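Local coordinates for protein CalU16 (Micromonospora echinospora, PDB 4FPW) that probably acts as an enediyne self-sacrifice resistance protein, being consumed itself to protect the calicheamicin-producing bacterium, at residues P160-M163 / R164-Q167; V124-G127 / W128-L132; R75-P78 / P79-T83; H113-S117 / E118-V122; C40-P43 / N44-N47. All blocks are in the same frame, centred on the assembly; numbering follows the deposited sequence.

Contact 1. Residues P160-M163 / R164-Q167; sequences PEMM and RISQ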
loop_
_atom_site.group_PDB
_atom_site.type_symbol
_atom_site.label_atom_id
_atom_site.label_comp_id
_atom_site.label_asym_id
_atom_site.label_seq_id
_atom_site.Cartn_x
_atom_site.Cartn_y
_atom_site.Cartn_z
ATOM N N PRO A 160 8.044 10.763 -18.458
ATOM C CA PRO A 160 9.047 11.827 -18.264
ATOM C C PRO A 160 8.643 12.729 -17.089
ATOM O O PRO A 160 9.434 12.964 -16.168
ATOM C CB PRO A 160 9.023 12.598 -19.593
ATOM C CG PRO A 160 7.772 12.155 -20.301
ATOM C CD PRO A 160 7.006 11.205 -19.406
ATOM N N GLU A 161 7.412 13.227 -17.142
ATOM C CA GLU A 161 6.746 13.832 -15.986
ATOM C C GLU A 161 6.664 12.858 -14.801
ATOM O O GLU A 161 6.759 13.275 -13.645
ATOM C CB GLU A 161 5.333 14.312 -16.377
ATOM C CG GLU A 161 5.322 15.376 -17.480
ATOM C CD GLU A 161 3.927 15.917 -17.798
ATOM O OE1 GLU A 161 2.991 15.114 -18.023
ATOM O OE2 GLU A 161 3.765 17.157 -17.838
HETATM N N MSE A 162 6.492 11.569 -15.086
HETATM C CA MSE A 162 6.336 10.570 -14.025
HETATM C C MSE A 162 7.655 10.234 -13.376
HETATM O O MSE A 162 7.704 9.994 -12.176
HETATM C CB MSE A 162 5.665 9.294 -14.550
HETATM C CG MSE A 162 4.293 9.584 -15.168
HETATM SE SE MSE A 162 3.051 10.256 -13.776
HETATM C CE MSE A 162 3.196 8.628 -12.656
HETATM N N MSE A 163 8.737 10.210 -14.151
HETATM C CA MSE A 163 10.064 10.005 -13.590
HETATM C C MSE A 163 10.403 11.082 -12.593
HETATM O O MSE A 163 10.961 10.778 -11.530
HETATM C CB MSE A 163 11.123 9.987 -14.680
HETATM C CG MSE A 163 11.273 8.587 -15.267
HETATM SE SE MSE A 163 12.608 8.612 -16.722
HETATM C CE MSE A 163 14.240 8.364 -15.644
ATOM N N ARG A 164 10.062 12.336 -12.910
ATOM C CA ARG A 164 10.320 13.459 -12.015
ATOM C C ARG A 164 9.574 13.282 -10.703
ATOM O O ARG A 164 10.157 13.425 -9.634
ATOM C CB ARG A 164 9.917 14.771 -12.676
ATOM C CG ARG A 164 10.256 16.001 -11.851
ATOM C CD ARG A 164 9.594 17.268 -12.389
ATOM N NE ARG A 164 8.126 17.317 -12.263
ATOM C CZ ARG A 164 7.435 17.256 -11.118
ATOM N NH1 ARG A 164 8.041 17.079 -9.948
ATOM N NH2 ARG A 164 6.108 17.340 -11.139
ATOM N N ILE A 165 8.285 12.956 -10.784
ATOM C CA ILE A 165 7.485 12.647 -9.601
ATOM C C ILE A 165 8.020 11.408 -8.848
ATOM O O ILE A 165 7.917 11.325 -7.622
ATOM C CB ILE A 165 6.007 12.441 -9.973
ATOM C CG1 ILE A 165 5.411 13.756 -10.508
ATOM C CG2 ILE A 165 5.217 11.952 -8.777
ATOM C CD1 ILE A 165 4.087 13.602 -11.217
ATOM N N SER A 166 8.593 10.444 -9.573
ATOM C CA SER A 166 9.183 9.262 -8.935
ATOM C C SER A 166 10.425 9.669 -8.196
ATOM O O SER A 166 10.646 9.280 -7.058
ATOM C CB SER A 166 9.448 8.147 -9.972
ATOM O OG SER A 166 10.740 7.562 -9.833
ATOM N N GLN A 167 11.214 10.493 -8.852
ATOM C CA GLN A 167 12.493 10.924 -8.324
ATOM C C GLN A 167 12.411 11.859 -7.104
ATOM O O GLN A 167 13.199 11.717 -6.171
ATOM C CB GLN A 167 13.252 11.572 -9.464
ATOM C CG GLN A 167 14.477 12.367 -9.098
ATOM C CD GLN A 167 15.142 12.836 -10.361
ATOM O OE1 GLN A 167 14.460 13.298 -11.282
ATOM N NE2 GLN A 167 16.466 12.671 -10.450
#
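Met163 and Arg164, the residues most covered by this turn-to-turn contact, take part in it largely through the backbone. Met163 O receives the amide of Gln167 at 2.7 Å. Arg164 N makes a long, weak bond of 3.4 Å back to Pro160 O. Pro160 occupies the N-cap; it has no amide hydrogen to donate, which costs nothing where the helix has not yet begun.

Met163, modelled as selenomethionine like Met162, sends its side chain away from the next turn on an exposed face. Arg164 lies on the exposed side too. Its chain runs extended to CG and CD and then bends (chi3 68°), and NH1 pairs with Glu168 one turn on.

Ile165 faces the protein instead. Its amide donates to Glu161 O in a nearly straight bond, N-H...O 169°, and Ser166 N repeats the i to i+4 link to Met162 O. With CG1 beside its backbone N (chi1 -65°), the longer branch lies back along the preceding turn: CG1 of Ile165 comes 3.4 Å from Glu161 O, and CD1 of Ile165 is 4.3 Å from SE of Met162. Met162, Ile165 and Ser166 all touch Met130 of helix 118-138. Flexible and branched apolar chains suit this seam, charged ones the outer face: the pattern is that of the first turns of an amphipathic alpha-helix, here 161-177, laid against its neighbour.

Contact 2. Residues V124-G127 / W128-L132; sequences VGVG and WEMAL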
loop_
_atom_site.group_PDB
_atom_site.type_symbol
_atom_site.label_atom_id
_atom_site.label_comp_id
_atom_site.label_asym_id
_atom_site.label_seq_id
_atom_site.Cartn_x
_atom_site.Cartn_y
_atom_site.Cartn_z
ATOM N N VAL A 124 9.100 1.019 -2.275
ATOM C CA VAL A 124 7.742 0.623 -2.005
ATOM C C VAL A 124 6.884 1.848 -1.631
ATOM O O VAL A 124 5.781 2.030 -2.163
ATOM C CB VAL A 124 7.804 -0.488 -0.945
ATOM C CG1 VAL A 124 6.673 -0.417 0.037
ATOM C CG2 VAL A 124 7.852 -1.849 -1.630
ATOM N N GLY A 125 7.406 2.702 -0.751
ATOM C CA GLY A 125 6.784 3.988 -0.462
ATOM C C GLY A 125 6.441 4.729 -1.731
ATOM O O GLY A 125 5.301 5.149 -1.922
ATOM N N VAL A 126 7.423 4.867 -2.613
ATOM C CA VAL A 126 7.209 5.526 -3.890
ATOM C C VAL A 126 6.202 4.749 -4.739
ATOM O O VAL A 126 5.302 5.333 -5.307
ATOM C CB VAL A 126 8.533 5.699 -4.669
ATOM C CG1 VAL A 126 8.274 6.300 -6.040
ATOM C CG2 VAL A 126 9.515 6.571 -3.892
ATOM N N GLY A 127 6.342 3.427 -4.792
ATOM C CA GLY A 127 5.490 2.593 -5.611
ATOM C C GLY A 127 4.047 2.657 -5.205
ATOM O O GLY A 127 3.159 2.658 -6.057
ATOM N N TRP A 128 3.792 2.704 -3.909
ATOM C CA TRP A 128 2.413 2.885 -3.452
ATOM C C TRP A 128 1.885 4.279 -3.719
ATOM O O TRP A 128 0.707 4.453 -4.028
ATOM C CB TRP A 128 2.261 2.554 -1.974
ATOM C CG TRP A 128 2.289 1.104 -1.769
ATOM C CD1 TRP A 128 3.295 0.386 -1.223
ATOM C CD2 TRP A 128 1.286 0.163 -2.166
ATOM N NE1 TRP A 128 2.980 -0.938 -1.234
ATOM C CE2 TRP A 128 1.748 -1.109 -1.799
ATOM C CE3 TRP A 128 0.023 0.279 -2.765
ATOM C CZ2 TRP A 128 1.003 -2.278 -2.016
ATOM C CZ3 TRP A 128 -0.720 -0.884 -2.986
ATOM C CH2 TRP A 128 -0.223 -2.145 -2.606
ATOM N N GLU A 129 2.745 5.277 -3.595
ATOM C CA GLU A 129 2.305 6.652 -3.816
ATOM C C GLU A 129 1.828 6.834 -5.239
ATOM O O GLU A 129 0.786 7.448 -5.458
ATOM C CB GLU A 129 3.418 7.636 -3.516
ATOM C CG GLU A 129 3.434 8.107 -2.078
ATOM C CD GLU A 129 4.529 9.120 -1.850
ATOM O OE1 GLU A 129 5.689 8.720 -1.645
ATOM O OE2 GLU A 129 4.252 10.322 -1.912
HETATM N N MSE A 130 2.580 6.286 -6.198
HETATM C CA MSE A 130 2.200 6.343 -7.615
HETATM C C MSE A 130 0.860 5.689 -7.781
HETATM O O MSE A 130 -0.026 6.201 -8.471
HETATM C CB MSE A 130 3.176 5.583 -8.506
HETATM C CG MSE A 130 4.608 6.118 -8.473
HETATM SE SE MSE A 130 4.744 7.963 -9.194
HETATM C CE MSE A 130 6.491 8.187 -8.401
ATOM N N ALA A 131 0.696 4.540 -7.141
ATOM C CA ALA A 131 -0.543 3.785 -7.232
ATOM C C ALA A 131 -1.715 4.503 -6.572
ATOM O O ALA A 131 -2.834 4.487 -7.098
ATOM C CB ALA A 131 -0.366 2.408 -6.612
ATOM N N LEU A 132 -1.471 5.103 -5.410
ATOM C CA LEU A 132 -2.518 5.845 -4.718
ATOM C C LEU A 132 -2.968 7.082 -5.517
ATOM O O LEU A 132 -4.105 7.518 -5.358
ATOM C CB LEU A 132 -2.089 6.198 -3.293
ATOM C CG LEU A 132 -2.079 4.961 -2.379
ATOM C CD1 LEU A 132 -1.349 5.251 -1.085
ATOM C CD2 LEU A 132 -3.483 4.431 -2.089
#
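This is an i to i+4 contact within the long helix 118-138, which lies across the curved antiparallel sheet as in the helix-grip fold of the Bet v 1-like proteins. Val124 and Trp128 run side by side toward the sheet. CG1 of Val124 meets the indole of Trp128 at its edge, in the ring plane, 3.7 Å from CD1, and the backbone joins the same two residues through Trp128 N and Val124 O at 2.7 Å. A large flat ring suits this place, since it can span to Ile25 and Leu111 on the strands while NE1 bonds to ND1 of His113.

Glu129 lies a step round the helix. Glu129 N bonds to Gly125 O at 3.1 Å, and the buried carboxylate is satisfied from outside the turn: OE1 accepts from Trp173 NE1, and OE2 forms a salt bridge with Arg8. This probably favours the charged form.

The side away from the sheet carries Val126 and Met130, linked by Met130 N to Val126 O at 3.0 Å. Helix 161-177 covers it, Trp173 touching Val126, and Met162 and Ser166 touching Met130. Met130, a selenomethionine, bends at chi2 (-64°), and the chain then straightens to bring CE to 3.5 Å from CG1 of Val126.

Contact 3. Residues R75-P78 / P79-T83; sequences RCEP and PRRLT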
loop_
_atom_site.group_PDB
_atom_site.type_symbol
_atom_site.label_atom_id
_atom_site.label_comp_id
_atom_site.label_asym_id
_atom_site.label_seq_id
_atom_site.Cartn_x
_atom_site.Cartn_y
_atom_site.Cartn_z
ATOM N N ARG A 75 -4.856 -10.904 7.294
ATOM C CA ARG A 75 -6.005 -10.301 8.014
ATOM C C ARG A 75 -6.943 -9.506 7.098
ATOM O O ARG A 75 -6.493 -8.754 6.225
ATOM C CB ARG A 75 -5.497 -9.369 9.115
ATOM C CG ARG A 75 -6.484 -9.137 10.247
ATOM C CD ARG A 75 -6.491 -10.323 11.190
ATOM N NE ARG A 75 -7.260 -10.041 12.387
ATOM C CZ ARG A 75 -7.757 -10.958 13.207
ATOM N NH1 ARG A 75 -7.569 -12.254 12.972
ATOM N NH2 ARG A 75 -8.452 -10.572 14.267
ATOM N N CYS A 76 -8.247 -9.671 7.317
ATOM C CA CYS A 76 -9.265 -8.922 6.582
ATOM C C CYS A 76 -10.409 -8.578 7.527
ATOM O O CYS A 76 -11.219 -9.450 7.893
ATOM C CB CYS A 76 -9.777 -9.715 5.376
ATOM S SG CYS A 76 -10.462 -8.686 4.045
ATOM N N GLU A 77 -10.449 -7.304 7.926
ATOM C CA GLU A 77 -11.449 -6.770 8.853
ATOM C C GLU A 77 -12.239 -5.686 8.125
ATOM O O GLU A 77 -12.016 -4.494 8.357
ATOM C CB GLU A 77 -10.750 -6.194 10.098
ATOM C CG GLU A 77 -10.096 -7.255 10.983
ATOM C CD GLU A 77 -9.096 -6.726 12.014
ATOM O OE1 GLU A 77 -8.813 -5.511 12.074
ATOM O OE2 GLU A 77 -8.583 -7.549 12.793
ATOM N N PRO A 78 -13.142 -6.088 7.212
ATOM C CA PRO A 78 -13.886 -5.072 6.455
ATOM C C PRO A 78 -14.769 -4.250 7.370
ATOM O O PRO A 78 -15.321 -4.812 8.293
ATOM C CB PRO A 78 -14.753 -5.894 5.498
ATOM C CG PRO A 78 -14.871 -7.245 6.114
ATOM C CD PRO A 78 -13.675 -7.446 7.010
ATOM N N PRO A 79 -14.919 -2.935 7.117
ATOM C CA PRO A 79 -14.347 -2.167 6.024
ATOM C C PRO A 79 -13.130 -1.359 6.452
ATOM O O PRO A 79 -12.874 -0.312 5.857
ATOM C CB PRO A 79 -15.500 -1.243 5.643
ATOM C CG PRO A 79 -16.150 -0.936 6.945
ATOM C CD PRO A 79 -15.884 -2.107 7.867
ATOM N N ARG A 80 -12.372 -1.859 7.435
ATOM C CA ARG A 80 -11.300 -1.090 8.082
ATOM C C ARG A 80 -9.906 -1.567 7.724
ATOM O O ARG A 80 -9.081 -0.809 7.213
ATOM C CB ARG A 80 -11.422 -1.166 9.605
ATOM C CG ARG A 80 -12.577 -0.388 10.211
ATOM C CD ARG A 80 -12.600 -0.546 11.730
ATOM N NE ARG A 80 -11.624 0.321 12.406
ATOM C CZ ARG A 80 -11.860 1.566 12.844
ATOM N NH1 ARG A 80 -13.050 2.139 12.686
ATOM N NH2 ARG A 80 -10.891 2.253 13.451
ATOM N N ARG A 81 -9.624 -2.830 8.011
ATOM C CA ARG A 81 -8.244 -3.284 8.000
ATOM C C ARG A 81 -8.004 -4.414 7.015
ATOM O O ARG A 81 -8.900 -5.197 6.695
ATOM C CB ARG A 81 -7.835 -3.689 9.416
ATOM C CG ARG A 81 -6.589 -4.554 9.483
ATOM C CD ARG A 81 -6.158 -4.808 10.915
ATOM N NE ARG A 81 -4.763 -5.217 10.966
ATOM C CZ ARG A 81 -4.161 -5.729 12.035
ATOM N NH1 ARG A 81 -4.825 -5.898 13.176
ATOM N NH2 ARG A 81 -2.880 -6.071 11.959
ATOM N N LEU A 82 -6.769 -4.486 6.544
ATOM C CA LEU A 82 -6.390 -5.420 5.509
ATOM C C LEU A 82 -4.906 -5.610 5.698
ATOM O O LEU A 82 -4.165 -4.618 5.674
ATOM C CB LEU A 82 -6.681 -4.803 4.126
ATOM C CG LEU A 82 -6.964 -5.640 2.860
ATOM C CD1 LEU A 82 -5.851 -5.521 1.829
ATOM C CD2 LEU A 82 -7.260 -7.104 3.174
ATOM N N THR A 83 -4.488 -6.852 5.973
ATOM C CA THR A 83 -3.076 -7.206 5.990
ATOM C C THR A 83 -2.828 -8.389 5.044
ATOM O O THR A 83 -3.608 -9.341 4.976
ATOM C CB THR A 83 -2.578 -7.566 7.398
ATOM O OG1 THR A 83 -3.068 -6.608 8.340
ATOM C CG2 THR A 83 -1.034 -7.597 7.440
#
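Glu77 and Arg81 face each other at the turn end of the beta hairpin formed by strands 70-77 and 81-86, where a classic bulge interrupts the pairing. Glu77 O takes two amides: Arg80 N at 2.8 Å in the carbonyl plane, and Arg81 N at 2.9 Å from above it. Glu77 N gives its own hydrogen to Arg81 O. Further along, Arg75 and Thr83 form a second hydrogen-bonded pair. Between these pairs Cys76 stands opposite Leu82 in a non-hydrogen-bonded position.

The chain turns through Pro78 and Pro79, whose cis peptide bond, of a kind proline accepts readily, folds it back sharply. Both proline rings touch Trp37 of helix 33-41, as does Cys76.

One face of the hairpin is charged. Arg75 bends at chi2 (78°), and its NE meets OE2 of Glu77 at 2.9 Å, a salt bridge along the strand; CG of Arg75 lies 4.3 Å above one face of the Arg81 guanidinium. OE1 of Glu77 rests along the aliphatic part of Arg81, 3.4 Å from CB. NH1 of Arg81 stays 4.1 Å from OE2 of Glu77, the carboxylate and guanidinium planes 83° apart and no N-H aimed at that oxygen; Arg81 is matched mainly by Glu97 on the next strand. On the other face SG of Cys76 rests 3.7 Å from CD2 of Leu82.

Contact 4. Residues H113-S117 / E118-V122; sequences HATTS and EQMLV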
loop_
_atom_site.group_PDB
_atom_site.type_symbol
_atom_site.label_atom_id
_atom_site.label_comp_id
_atom_site.label_asym_id
_atom_site.label_seq_id
_atom_site.Cartn_x
_atom_site.Cartn_y
_atom_site.Cartn_z
ATOM N N HIS A 113 3.655 -0.485 4.457
ATOM C CA HIS A 113 4.391 -1.603 3.917
ATOM C C HIS A 113 5.666 -1.701 4.733
ATOM O O HIS A 113 6.453 -0.753 4.791
ATOM C CB HIS A 113 4.722 -1.337 2.456
ATOM C CG HIS A 113 5.202 -2.540 1.699
ATOM N ND1 HIS A 113 4.903 -2.736 0.369
ATOM C CD2 HIS A 113 5.960 -3.598 2.068
ATOM C CE1 HIS A 113 5.468 -3.847 -0.056
ATOM N NE2 HIS A 113 6.109 -4.392 0.958
ATOM N N ALA A 114 5.842 -2.848 5.385
ATOM C CA ALA A 114 7.000 -3.114 6.215
ATOM C C ALA A 114 7.890 -4.113 5.502
ATOM O O ALA A 114 7.396 -5.061 4.880
ATOM C CB ALA A 114 6.561 -3.668 7.560
ATOM N N THR A 115 9.200 -3.896 5.616
ATOM C CA THR A 115 10.206 -4.733 4.990
ATOM C C THR A 115 11.557 -4.525 5.649
ATOM O O THR A 115 11.911 -3.399 5.999
ATOM C CB THR A 115 10.390 -4.396 3.513
ATOM O OG1 THR A 115 11.624 -4.970 3.059
ATOM C CG2 THR A 115 10.431 -2.875 3.288
ATOM N N THR A 116 12.312 -5.609 5.778
ATOM C CA THR A 116 13.611 -5.615 6.441
ATOM C C THR A 116 14.699 -5.071 5.518
ATOM O O THR A 116 15.828 -4.859 5.947
ATOM C CB THR A 116 14.025 -7.061 6.819
ATOM O OG1 THR A 116 14.112 -7.849 5.626
ATOM C CG2 THR A 116 13.012 -7.722 7.767
ATOM N N SER A 117 14.364 -4.863 4.246
ATOM C CA SER A 117 15.299 -4.316 3.274
ATOM C C SER A 117 15.262 -2.778 3.195
ATOM O O SER A 117 14.274 -2.185 2.720
ATOM C CB SER A 117 14.981 -4.896 1.908
ATOM O OG SER A 117 15.945 -4.497 0.953
ATOM N N GLU A 118 16.340 -2.135 3.647
ATOM C CA GLU A 118 16.455 -0.675 3.563
ATOM C C GLU A 118 16.250 -0.135 2.149
ATOM O O GLU A 118 15.602 0.885 1.965
ATOM C CB GLU A 118 17.811 -0.199 4.059
ATOM C CG GLU A 118 17.941 1.321 4.054
ATOM C CD GLU A 118 19.006 1.810 5.003
ATOM O OE1 GLU A 118 18.667 2.521 5.972
ATOM O OE2 GLU A 118 20.181 1.457 4.792
ATOM N N GLN A 119 16.825 -0.817 1.164
ATOM C CA GLN A 119 16.658 -0.473 -0.248
ATOM C C GLN A 119 15.186 -0.530 -0.649
ATOM O O GLN A 119 14.665 0.385 -1.300
ATOM C CB GLN A 119 17.457 -1.455 -1.088
ATOM C CG GLN A 119 17.597 -1.074 -2.546
ATOM C CD GLN A 119 18.586 -1.964 -3.261
ATOM O OE1 GLN A 119 19.653 -2.265 -2.730
ATOM N NE2 GLN A 119 18.237 -2.395 -4.473
HETATM N N MSE A 120 14.517 -1.599 -0.224
HETATM C CA MSE A 120 13.102 -1.791 -0.505
HETATM C C MSE A 120 12.153 -0.818 0.225
HETATM O O MSE A 120 10.959 -0.764 -0.105
HETATM C CB MSE A 120 12.722 -3.217 -0.128
HETATM C CG MSE A 120 11.446 -3.741 -0.752
HETATM SE SE MSE A 120 11.230 -5.469 -0.332
HETATM C CE MSE A 120 9.665 -5.821 -1.140
ATOM N N LEU A 121 12.625 -0.074 1.228
ATOM C CA LEU A 121 11.722 0.884 1.896
ATOM C C LEU A 121 11.290 1.932 0.885
ATOM O O LEU A 121 10.111 2.042 0.549
ATOM C CB LEU A 121 12.377 1.588 3.089
ATOM C CG LEU A 121 12.236 1.003 4.490
ATOM C CD1 LEU A 121 12.746 2.024 5.489
ATOM C CD2 LEU A 121 10.818 0.629 4.831
ATOM N N VAL A 122 12.277 2.674 0.391
ATOM C CA VAL A 122 12.060 3.707 -0.600
ATOM C C VAL A 122 11.151 3.149 -1.693
ATOM O O VAL A 122 9.992 3.579 -1.811
ATOM C CB VAL A 122 13.391 4.185 -1.207
ATOM C CG1 VAL A 122 13.157 5.321 -2.193
ATOM C CG2 VAL A 122 14.354 4.629 -0.110
#
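Thr115 OG1 accepts the amide of Ser117 at 3.0 Å, with an N-H...O angle of 161°, and the same oxygen lies 3.5 Å from SE of Met120 in the helix that follows. The hydrogen bond makes an ST turn, which bends the chain as it leaves strand 106-115. Threonine suits the place because its two branches do different work: OG1 turns to the backbone, and CG2 of Thr115 packs 3.8 Å from CD2 of Leu121. This requires OG1 to stand anti to the backbone N (chi1 164°), with CG2 in the crowded position between N and the carbonyl carbon.

Two residues later Ser117 takes the N-cap of helix 118-138. Ser117 OG, likewise anti to N, accepts from Met120 N, a capping bond that is weak at 3.4 Å. Serine is a natural choice here, its short hydroxyl being able to reach an amide of the helix's first turn. The strand, the tight turn and this helix make up the strand-to-long-helix connection of the Bet v 1-like fold, and the strand and the first helical turn run nearly antiparallel, 163° apart, with axes 8.2 Å distant.

Met120, a selenomethionine, is fully extended beyond CG and reaches back over the turn. CB of Met120 sits 3.5 Å from CB of Ser117, and the Met120 and Thr115 side chains cross. The chain is buried and also touches Ser94 and Lys91. Leu121, at the adjoining position, reaches Ile23 of strand 20-29 and Val177 of the last helix. CE of Met120 comes to 4.4 Å from NE2 of His113, whose ND1 is hydrogen-bonded to Trp128 NE1.

Contact 5. Residues C40-P43 / N44-N47; sequences CTDP and NRIN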
loop_
_atom_site.group_PDB
_atom_site.type_symbol
_atom_site.label_atom_id
_atom_site.label_comp_id
_atom_site.label_asym_id
_atom_site.label_seq_id
_atom_site.Cartn_x
_atom_site.Cartn_y
_atom_site.Cartn_z
ATOM N N CYS A 40 -10.671 -0.457 -2.771
ATOM C CA CYS A 40 -9.383 -0.995 -2.386
ATOM C C CYS A 40 -9.417 -2.515 -2.212
ATOM O O CYS A 40 -8.397 -3.123 -1.896
ATOM C CB CYS A 40 -8.937 -0.364 -1.068
ATOM S SG CYS A 40 -7.825 1.038 -1.243
ATOM N N THR A 41 -10.589 -3.122 -2.391
ATOM C CA THR A 41 -10.757 -4.555 -2.124
ATOM C C THR A 41 -11.612 -5.317 -3.152
ATOM O O THR A 41 -11.430 -6.508 -3.305
ATOM C CB THR A 41 -11.292 -4.784 -0.697
ATOM O OG1 THR A 41 -12.620 -4.277 -0.582
ATOM C CG2 THR A 41 -10.400 -4.074 0.332
ATOM N N ASP A 42 -12.529 -4.656 -3.852
ATOM C CA ASP A 42 -13.313 -5.299 -4.914
ATOM C C ASP A 42 -12.473 -5.342 -6.209
ATOM O O ASP A 42 -12.149 -4.287 -6.777
ATOM C CB ASP A 42 -14.614 -4.513 -5.132
ATOM C CG ASP A 42 -15.570 -5.167 -6.132
ATOM O OD1 ASP A 42 -15.270 -6.250 -6.697
ATOM O OD2 ASP A 42 -16.648 -4.568 -6.371
ATOM N N PRO A 43 -12.114 -6.550 -6.693
ATOM C CA PRO A 43 -11.200 -6.636 -7.846
ATOM C C PRO A 43 -11.713 -5.980 -9.133
ATOM O O PRO A 43 -10.915 -5.593 -9.980
ATOM C CB PRO A 43 -11.031 -8.148 -8.058
ATOM C CG PRO A 43 -12.250 -8.750 -7.446
ATOM C CD PRO A 43 -12.568 -7.881 -6.264
ATOM N N ASN A 44 -13.029 -5.863 -9.273
ATOM C CA ASN A 44 -13.623 -5.119 -10.388
ATOM C C ASN A 44 -13.565 -3.599 -10.179
ATOM O O ASN A 44 -14.005 -2.839 -11.033
ATOM C CB ASN A 44 -15.085 -5.531 -10.593
ATOM C CG ASN A 44 -15.237 -6.970 -11.063
ATOM O OD1 ASN A 44 -14.531 -7.432 -11.957
ATOM N ND2 ASN A 44 -16.189 -7.679 -10.470
ATOM N N ARG A 45 -13.058 -3.163 -9.032
ATOM C CA ARG A 45 -12.767 -1.764 -8.808
ATOM C C ARG A 45 -11.260 -1.519 -8.696
ATOM O O ARG A 45 -10.770 -0.499 -9.169
ATOM C CB ARG A 45 -13.500 -1.265 -7.565
ATOM C CG ARG A 45 -15.002 -1.302 -7.723
ATOM C CD ARG A 45 -15.690 -0.320 -6.796
ATOM N NE ARG A 45 -17.123 -0.576 -6.817
ATOM C CZ ARG A 45 -18.004 -0.178 -5.900
ATOM N NH1 ARG A 45 -17.633 0.532 -4.839
ATOM N NH2 ARG A 45 -19.289 -0.498 -6.058
ATOM N N ILE A 46 -10.526 -2.440 -8.068
ATOM C CA ILE A 46 -9.056 -2.355 -8.046
ATOM C C ILE A 46 -8.532 -2.364 -9.489
ATOM O O ILE A 46 -7.486 -1.803 -9.804
ATOM C CB ILE A 46 -8.431 -3.526 -7.269
ATOM C CG1 ILE A 46 -8.861 -3.509 -5.796
ATOM C CG2 ILE A 46 -6.912 -3.471 -7.328
ATOM C CD1 ILE A 46 -8.601 -4.818 -5.082
ATOM N N ASN A 47 -9.295 -2.985 -10.373
ATOM C CA ASN A 47 -8.917 -3.125 -11.768
ATOM C C ASN A 47 -8.872 -1.808 -12.536
ATOM O O ASN A 47 -8.196 -1.692 -13.564
ATOM C CB ASN A 47 -9.929 -4.021 -12.482
ATOM C CG ASN A 47 -9.282 -5.179 -13.208
ATOM O OD1 ASN A 47 -9.994 -6.014 -13.784
ATOM N ND2 ASN A 47 -7.940 -5.238 -13.220
#
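Asp42 O accepts two amides, Arg45 N at 2.7 Å and Ile46 N at 2.8 Å, as the chain enters helix 43-49 from the end of helix 33-41. Asp42 is the N-cap residue between these two short helices of the Bet v 1-like fold. The two donors come from different directions: Ile46 N lies only 15° from the carbonyl plane, whereas Arg45 N stands 47° out of it.

The capping bond itself comes from the side chain. CG of Asp42 points away from the backbone N, in the anti position (chi1 -175°), and OD1 of Asp42 faces Asn44 N at 3.4 Å, a weak bond to an amide that has no earlier carbonyl in the helix to use. Aspartate suits an N-cap also by charge, since its carboxylate would be favoured by the helix start. Pro43 follows as the first helical residue, where the lack of an N-H is no loss, and its carbonyl takes Asn47 N in another weak bond. Outside the turn, Thr41 OG1 bonds to Trp37 O.

Arg45 adds a nearby positive charge without aiming an N-H at the carboxylate: OD2 of Asp42 remains 4.0 Å from NE of Arg45. Its chain also touches Phe138. Buried Ile46 turns inward beneath the cap, its CD1 3.6 Å from Cys40 O.

Contacts 1, 2 and 4 lie on the two long helices and their approach. Contact 4 starts helix 118-138 and contact 2 continues it, their centres 13 Å apart; the probable bond between Trp128 NE1 and His113 ND1, 3.1 Å, joins them. Helix 161-177 then lies on the outer side, where contact 1 meets contact 2 through CE of Met162, 3.9 Å from SE of Met130. Contacts 3 and 5 gather at the other end of the fold, about 14 Å between centres and about 5 Å between nearest atoms. Contact 3 packs on the Trp37 side chain, while in contact 5 Thr41 OG1 bonds to the Trp37 carbonyl. Contacts 1 and 3 are farthest apart, about 32 Å between centres.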